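Local coordinates for sulfate adenylyltransferase, adenylylsulfate kinase (Thiobacillus denitrificans, PDB 3CR8), which phosphorylates adenosine 5'-phosphosulfate with ATP, as a hexameric APS kinase whose additional sulfurylase-like domain lacks ATP sulfurylase activity, at residues 198-203 against 212-217; 145-150 against 229-234. All coordinates share one frame; numbering follows the deposited sequence.

Contact 1 of 2, residues 198-203 against 212-217; sequences PQVGGD and GLVRSF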
loop_
_atom_site.group_PDB
_atom_site.type_symbol
_atom_site.label_atom_id
_atom_site.label_comp_id
_atom_site.label_asym_id
_atom_site.label_seq_id
_atom_site.Cartn_x
_atom_site.Cartn_y
_atom_site.Cartn_z
ATOM N N PRO A 198 5.440 -26.152 23.335
ATOM C CA PRO A 198 6.360 -26.760 22.353
ATOM C C PRO A 198 7.562 -27.478 22.988
ATOM O O PRO A 198 8.236 -26.897 23.856
ATOM C CB PRO A 198 6.876 -25.559 21.551
ATOM C CG PRO A 198 6.038 -24.409 21.933
ATOM C CD PRO A 198 5.509 -24.685 23.307
ATOM N N GLN A 199 7.843 -28.706 22.547
ATOM C CA GLN A 199 9.028 -29.411 23.028
ATOM C C GLN A 199 10.325 -28.666 22.674
ATOM O O GLN A 199 10.547 -28.273 21.530
ATOM C CB GLN A 199 9.030 -30.853 22.547
ATOM C CG GLN A 199 8.445 -31.789 23.568
ATOM C CD GLN A 199 7.476 -32.786 22.967
ATOM O OE1 GLN A 199 7.381 -32.923 21.741
ATOM N NE2 GLN A 199 6.742 -33.489 23.830
ATOM N N VAL A 200 11.178 -28.451 23.663
ATOM C CA VAL A 200 12.259 -27.508 23.450
ATOM C C VAL A 200 13.701 -27.978 23.755
ATOM O O VAL A 200 14.660 -27.201 23.685
ATOM C CB VAL A 200 12.025 -26.245 24.286
ATOM C CG1 VAL A 200 13.314 -25.757 24.928
ATOM C CG2 VAL A 200 11.391 -25.174 23.429
ATOM N N GLY A 201 13.864 -29.258 24.046
ATOM C CA GLY A 201 15.159 -29.783 24.426
ATOM C C GLY A 201 16.236 -29.915 23.373
ATOM O O GLY A 201 16.076 -30.601 22.376
ATOM N N GLY A 202 17.370 -29.278 23.612
ATOM C CA GLY A 202 18.484 -29.327 22.695
ATOM C C GLY A 202 19.687 -28.742 23.378
ATOM O O GLY A 202 19.611 -28.505 24.542
ATOM N N ASP A 203 20.781 -28.509 22.663
ATOM C CA ASP A 203 21.948 -27.798 23.160
ATOM C C ASP A 203 22.309 -26.581 22.283
ATOM O O ASP A 203 21.959 -26.543 21.102
ATOM C CB ASP A 203 23.109 -28.772 23.220
ATOM C CG ASP A 203 24.205 -28.299 24.113
ATOM O OD1 ASP A 203 23.906 -28.033 25.304
ATOM O OD2 ASP A 203 25.356 -28.179 23.623
ATOM N N GLY A 212 14.601 -21.715 16.629
ATOM C CA GLY A 212 13.646 -21.475 15.562
ATOM C C GLY A 212 12.219 -21.874 15.927
ATOM O O GLY A 212 11.271 -21.149 15.642
ATOM N N LEU A 213 12.055 -23.030 16.560
ATOM C CA LEU A 213 10.741 -23.484 16.965
ATOM C C LEU A 213 10.106 -22.481 17.890
ATOM O O LEU A 213 8.977 -22.089 17.714
ATOM C CB LEU A 213 10.878 -24.791 17.702
ATOM C CG LEU A 213 9.770 -25.805 17.554
ATOM C CD1 LEU A 213 9.587 -26.375 18.923
ATOM C CD2 LEU A 213 8.478 -25.177 17.016
ATOM N N VAL A 214 10.828 -22.070 18.912
ATOM C CA VAL A 214 10.253 -21.118 19.824
ATOM C C VAL A 214 9.915 -19.862 19.054
ATOM O O VAL A 214 8.845 -19.289 19.243
ATOM C CB VAL A 214 11.184 -20.784 20.982
ATOM C CG1 VAL A 214 10.626 -19.602 21.802
ATOM C CG2 VAL A 214 11.399 -22.016 21.825
ATOM N N ARG A 215 10.809 -19.434 18.171
ATOM C CA ARG A 215 10.575 -18.158 17.516
ATOM C C ARG A 215 9.341 -18.189 16.615
ATOM O O ARG A 215 8.627 -17.194 16.490
ATOM C CB ARG A 215 11.811 -17.677 16.766
ATOM C CG ARG A 215 11.955 -16.168 16.816
ATOM C CD ARG A 215 13.403 -15.814 16.791
ATOM N NE ARG A 215 14.113 -16.836 16.037
ATOM C CZ ARG A 215 15.339 -17.254 16.337
ATOM N NH1 ARG A 215 15.977 -16.725 17.392
ATOM N NH2 ARG A 215 15.922 -18.200 15.595
ATOM N N SER A 216 9.075 -19.336 16.011
ATOM C CA SER A 216 7.911 -19.473 15.178
ATOM C C SER A 216 6.619 -19.474 15.993
ATOM O O SER A 216 5.565 -19.136 15.471
ATOM C CB SER A 216 8.030 -20.740 14.331
ATOM O OG SER A 216 7.640 -21.887 15.058
ATOM N N PHE A 217 6.688 -19.872 17.264
ATOM C CA PHE A 217 5.532 -19.758 18.146
ATOM C C PHE A 217 5.309 -18.326 18.581
ATOM O O PHE A 217 4.190 -17.843 18.578
ATOM C CB PHE A 217 5.632 -20.704 19.336
ATOM C CG PHE A 217 5.031 -22.025 19.059
ATOM C CD1 PHE A 217 5.756 -22.996 18.376
ATOM C CD2 PHE A 217 3.701 -22.278 19.381
ATOM C CE1 PHE A 217 5.183 -24.214 18.058
ATOM C CE2 PHE A 217 3.127 -23.500 19.078
ATOM C CZ PHE A 217 3.860 -24.462 18.408
#
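With chi1 of F217 at -90°, its ring swings out from helix 210-220 toward the loop that follows strand 193-196, and in V214 a chi1 of 171° sets CG1 anti to the backbone N and CG2 anti to the carbonyl carbon, so that CG2 becomes the branch that meets V200. This is the inside of a beta-alpha-beta crossover in the Rossmann-like, parallel-sheet part of the sulfurylase-like region: strand 193-196 ends, the chain loops through 198-203, and the helix leads on to the neighbouring parallel strand, 229-231. P198 takes the largest share of the contact. Its ring meets F217 tip to tip, CG sitting 3.8 Å from the centroid of the F217 ring and only 8° off the ring normal, a CH-pi contact over the middle of the face. One atom back, P198 CB is 4.1 Å from F217 CE1, and it also touches L213 one helical turn earlier, 3.9 Å from L213 CD1. That same methyl lies against the backbone of the loop, with L213 CD1 3.4 Å from Q199 O. Farther along, V200 and V214 cross obliquely and meet through their CG2 methyls, 3.5 Å apart. No hydrogen bond joins the two segments, so the fit is apolar, and it is largely buried. P198 and F217 both pack on L231 of the next strand as well, so the loop and the helix share a partner in the sheet. Away from the contact itself, D203 forms a salt bridge with R387 of a second subunit, and R215 hydrogen-bonds to backbone carbonyls of that subunit. Within the helix, L213 O accepts twice: from F217 N at 3.2 Å, and from S216 OG at 3.0 Å, the hydroxyl lying in the carbonyl plane on a lone pair.

Contact 2 of 2, residues 145-150 against 229-234; sequences VSLRAT and TQLSLL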
loop_
_atom_site.group_PDB
_atom_site.type_symbol
_atom_site.label_atom_id
_atom_site.label_comp_id
_atom_site.label_asym_id
_atom_site.label_seq_id
_atom_site.Cartn_x
_atom_site.Cartn_y
_atom_site.Cartn_z
ATOM N N VAL A 145 14.155 -17.413 29.501
ATOM C CA VAL A 145 13.832 -17.421 30.923
ATOM C C VAL A 145 12.340 -17.222 31.209
ATOM O O VAL A 145 11.748 -18.012 31.931
ATOM C CB VAL A 145 14.728 -16.422 31.707
ATOM C CG1 VAL A 145 13.968 -15.765 32.821
ATOM C CG2 VAL A 145 15.924 -17.142 32.253
ATOM N N SER A 146 11.741 -16.175 30.658
ATOM C CA SER A 146 10.301 -15.952 30.838
ATOM C C SER A 146 9.451 -17.201 30.537
ATOM O O SER A 146 8.733 -17.709 31.415
ATOM C CB SER A 146 9.835 -14.821 29.930
ATOM O OG SER A 146 10.596 -14.814 28.736
ATOM N N LEU A 147 9.561 -17.683 29.295
ATOM C CA LEU A 147 8.772 -18.798 28.767
ATOM C C LEU A 147 8.966 -20.170 29.419
ATOM O O LEU A 147 8.156 -21.065 29.175
ATOM C CB LEU A 147 9.039 -18.938 27.284
ATOM C CG LEU A 147 8.476 -17.738 26.536
ATOM C CD1 LEU A 147 8.931 -17.672 25.076
ATOM C CD2 LEU A 147 6.981 -17.781 26.627
ATOM N N ARG A 148 10.021 -20.340 30.225
ATOM C CA ARG A 148 10.304 -21.618 30.871
ATOM C C ARG A 148 9.684 -21.697 32.235
ATOM O O ARG A 148 10.123 -21.021 33.148
ATOM C CB ARG A 148 11.808 -21.831 31.004
ATOM C CG ARG A 148 12.555 -21.856 29.692
ATOM C CD ARG A 148 14.047 -21.843 29.860
ATOM N NE ARG A 148 14.725 -22.131 28.598
ATOM C CZ ARG A 148 14.904 -23.352 28.113
ATOM N NH1 ARG A 148 14.446 -24.399 28.779
ATOM N NH2 ARG A 148 15.515 -23.527 26.963
ATOM N N ALA A 149 8.664 -22.521 32.399
ATOM C CA ALA A 149 8.105 -22.774 33.732
ATOM C C ALA A 149 8.276 -24.211 34.200
ATOM O O ALA A 149 8.284 -25.151 33.425
ATOM C CB ALA A 149 6.661 -22.383 33.799
ATOM N N THR A 150 8.436 -24.374 35.493
ATOM C CA THR A 150 8.473 -25.705 36.056
ATOM C C THR A 150 7.014 -26.108 36.193
ATOM O O THR A 150 6.130 -25.257 36.178
ATOM C CB THR A 150 9.155 -25.703 37.440
ATOM O OG1 THR A 150 8.533 -24.722 38.289
ATOM C CG2 THR A 150 10.657 -25.396 37.314
ATOM N N THR A 229 -5.285 -18.438 26.202
ATOM C CA THR A 229 -4.156 -19.138 25.644
ATOM C C THR A 229 -2.979 -18.811 26.510
ATOM O O THR A 229 -2.956 -17.740 27.084
ATOM C CB THR A 229 -3.887 -18.626 24.228
ATOM O OG1 THR A 229 -5.105 -18.705 23.470
ATOM C CG2 THR A 229 -2.787 -19.443 23.560
ATOM N N GLN A 230 -2.036 -19.750 26.605
ATOM C CA GLN A 230 -0.755 -19.578 27.288
ATOM C C GLN A 230 0.337 -20.211 26.503
ATOM O O GLN A 230 0.121 -21.288 25.925
ATOM C CB GLN A 230 -0.769 -20.266 28.651
ATOM C CG GLN A 230 -0.885 -19.291 29.807
ATOM C CD GLN A 230 0.350 -18.414 29.912
ATOM O OE1 GLN A 230 0.289 -17.268 30.358
ATOM N NE2 GLN A 230 1.473 -18.950 29.471
ATOM N N LEU A 231 1.507 -19.565 26.472
ATOM C CA LEU A 231 2.700 -20.168 25.838
ATOM C C LEU A 231 3.740 -20.512 26.903
ATOM O O LEU A 231 3.990 -19.741 27.816
ATOM C CB LEU A 231 3.309 -19.265 24.761
ATOM C CG LEU A 231 4.636 -19.721 24.138
ATOM C CD1 LEU A 231 4.481 -20.924 23.231
ATOM C CD2 LEU A 231 5.260 -18.582 23.366
ATOM N N SER A 232 4.326 -21.688 26.809
ATOM C CA SER A 232 5.320 -22.065 27.789
ATOM C C SER A 232 6.200 -23.106 27.149
ATOM O O SER A 232 5.789 -23.730 26.195
ATOM C CB SER A 232 4.651 -22.612 29.037
ATOM O OG SER A 232 5.484 -22.417 30.146
ATOM N N LEU A 233 7.412 -23.286 27.646
ATOM C CA LEU A 233 8.306 -24.282 27.049
ATOM C C LEU A 233 8.345 -25.556 27.867
ATOM O O LEU A 233 8.250 -25.536 29.093
ATOM C CB LEU A 233 9.717 -23.722 26.852
ATOM C CG LEU A 233 9.659 -22.377 26.128
ATOM C CD1 LEU A 233 11.020 -21.726 26.087
ATOM C CD2 LEU A 233 9.102 -22.567 24.730
ATOM N N LEU A 234 8.469 -26.662 27.152
ATOM C CA LEU A 234 8.513 -27.998 27.720
ATOM C C LEU A 234 9.886 -28.605 27.449
ATOM O O LEU A 234 10.155 -29.079 26.342
ATOM C CB LEU A 234 7.453 -28.855 27.032
ATOM C CG LEU A 234 7.032 -30.216 27.590
ATOM C CD1 LEU A 234 7.017 -31.159 26.447
ATOM C CD2 LEU A 234 8.002 -30.721 28.620
#
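A backbone carbonyl gripped by two donors, with leucines packed beside it, joins the loop ahead of helix 151-160 to the C-terminal end of strand 229-231, an outermost strand of the Rossmann-like parallel sheet within this chain. Residues V145 to R148 form a type I beta turn, and L147 O faces the segment just past the strand. There it accepts a hydrogen bond from L233 N at 2.8 Å, with an N-H...O angle of 149°, and another from S232 OG at 3.1 Å. Both donors stand above the carbonyl plane. S232 OG is anti to its own backbone N, and A149 CB rests 3.8 Å from this hydroxyl oxygen. The L147 side chain spans two leucines: CB lies 3.6 Å from L233 CD1, while its end crosses L231 obliquely. L218 of helix 210-220 packs on both L147 and L231. R148, extended from CG to NE, crosses L233 obliquely and touches it through CG, 3.9 Å from L233 CD1, which also lies over one face of the guanidinium; R148 NH2 forms a salt bridge with D143. The L147-L231 crossing ends methyl to methyl, CD2 of L147 3.8 Å from CD2 of L231.

Starting from the N terminus, the chain passes 145-150 first, enters helix 151-160, and builds strands 166-169 and 193-196 before it reaches 198-203. Contact 1 then closes a short loop of eight residues, returning helix 210-220 over that segment. The helix hands the chain to strand 229-231, and contact 2 closes a much longer loop of 78 residues, which holds all of contact 1. The centres of the two contacts lie about 11 Å apart, and the contacts touch directly: V200 N probably hydrogen-bonds to L234 O, and V200 CG2 packs on L233 CD2. Together they tie the approach to helix 151-160, strand 229-231 and helix 210-220 into one block.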